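Local structure of gamma-hexachlorocyclohexane dehydrochlorinase (Sphingomonas paucimobilis, 3A76) at residues Leu117-Val121 and Glu122-Ser126. The protein catalyses two successive 1,2-anti dehydrochlorinations that convert the pollutant lindane, gamma-hexachlorocyclohexane, by way of gamma-pentachlorocyclohexene into 1,3,4,6-tetrachloro-1,4-cyclohexadiene. Numbering follows the deposited sequence.
Sequences LGNLV and EGNQS
Leu120 and Gln125 face each other as the antiparallel hydrogen-bonded pair that closes a beta hairpin, Leu120 N reaching Gln125 O at 2.6 Å and Gln125 N returning to Leu120 O at 3.1 Å. Between them the chain reverses through a type II turn from Val121 to Asn124, joined to a G1 beta bulge in which Asn124 and Gln125 both stand opposite Leu120. Gly123 takes the third turn position with a positive phi of 88°, the sign a type II turn has there. The turn's own bond is nearly straight at hydrogen (169°), yet Asn124 N sits above the carbonyl plane of Val121, away from its lone pairs. Leu120 lays its CB against Gln125 O at 3.5 Å, and its side chain also packs on Phe88 of the adjoining strand 88-102. On the other face of this SnoaL-like sheet, the buried polar pair Asn119 and Ser126 meets, and Phe164 gives both a second partner, its carbonyl taking Asn119 ND2 and its amide N-H pointing to Ser126 OG. With chi1 of -72° setting the hydroxyl beside its own backbone N, Ser126 OG donates to Asn119 OD1, although the modelled 2.4 Å is shorter than a normal hydrogen bond and its exact length is doubtful.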
# COMPACT_ATOMS: atom_id res chain seq x y z
N LEU B 117 5.31 -10.06 -5.16
CA LEU B 117 6.35 -10.33 -6.17
C LEU B 117 7.41 -11.24 -5.56
O LEU B 117 7.86 -11.00 -4.44
CB LEU B 117 7.01 -9.02 -6.60
CG LEU B 117 6.11 -7.90 -7.06
CD1 LEU B 117 6.92 -6.62 -7.30
CD2 LEU B 117 5.37 -8.33 -8.31
N GLY B 118 7.81 -12.28 -6.29
CA GLY B 118 8.81 -13.20 -5.78
C GLY B 118 9.53 -14.02 -6.82
O GLY B 118 9.17 -13.99 -7.99
N ASN B 119 10.56 -14.74 -6.40
CA ASN B 119 11.21 -15.72 -7.26
C ASN B 119 10.98 -17.11 -6.71
O ASN B 119 11.39 -17.41 -5.59
CB ASN B 119 12.72 -15.46 -7.41
CG ASN B 119 13.03 -14.39 -8.43
OD1 ASN B 119 12.57 -14.44 -9.56
ND2 ASN B 119 13.86 -13.43 -8.03
N LEU B 120 10.34 -17.96 -7.50
CA LEU B 120 10.14 -19.36 -7.12
C LEU B 120 11.43 -20.15 -7.24
O LEU B 120 12.11 -20.06 -8.25
CB LEU B 120 9.08 -20.01 -8.01
CG LEU B 120 7.65 -19.49 -7.89
CD1 LEU B 120 6.82 -20.07 -9.03
CD2 LEU B 120 7.05 -19.79 -6.52
N VAL B 121 11.78 -20.91 -6.21
CA VAL B 121 12.94 -21.80 -6.28
C VAL B 121 12.81 -22.76 -7.46
O VAL B 121 13.76 -22.97 -8.22
CB VAL B 121 13.15 -22.58 -4.96
CG1 VAL B 121 14.24 -23.65 -5.14
CG2 VAL B 121 13.53 -21.63 -3.85
N GLU B 122 11.61 -23.34 -7.62
CA GLU B 122 11.30 -24.21 -8.74
C GLU B 122 11.32 -23.41 -10.04
O GLU B 122 10.39 -22.68 -10.36
CB GLU B 122 9.92 -24.89 -8.53
CG GLU B 122 9.65 -26.14 -9.40
CD GLU B 122 10.35 -27.40 -8.88
OE1 GLU B 122 11.60 -27.50 -8.97
OE2 GLU B 122 9.64 -28.31 -8.38
N GLY B 123 12.42 -23.55 -10.77
CA GLY B 123 12.58 -22.90 -12.07
C GLY B 123 13.17 -21.51 -11.97
O GLY B 123 13.28 -20.81 -12.98
N ASN B 124 13.56 -21.10 -10.76
CA ASN B 124 14.04 -19.74 -10.51
C ASN B 124 13.19 -18.76 -11.31
O ASN B 124 13.69 -17.97 -12.12
CB ASN B 124 15.54 -19.63 -10.83
CG ASN B 124 16.20 -18.41 -10.19
OD1 ASN B 124 15.74 -17.89 -9.16
ND2 ASN B 124 17.30 -17.96 -10.80
N GLN B 125 11.89 -18.86 -11.10
CA GLN B 125 10.89 -18.16 -11.88
C GLN B 125 10.28 -17.03 -11.06
O GLN B 125 9.88 -17.23 -9.91
CB GLN B 125 9.80 -19.15 -12.34
CG GLN B 125 8.63 -18.53 -13.08
CD GLN B 125 9.01 -18.00 -14.45
OE1 GLN B 125 9.11 -18.77 -15.41
NE2 GLN B 125 9.20 -16.69 -14.55
N SER B 126 10.22 -15.85 -11.67
CA SER B 126 9.64 -14.66 -11.08
C SER B 126 8.14 -14.67 -11.23
O SER B 126 7.62 -14.91 -12.32
CB SER B 126 10.22 -13.42 -11.75
OG SER B 126 11.55 -13.24 -11.37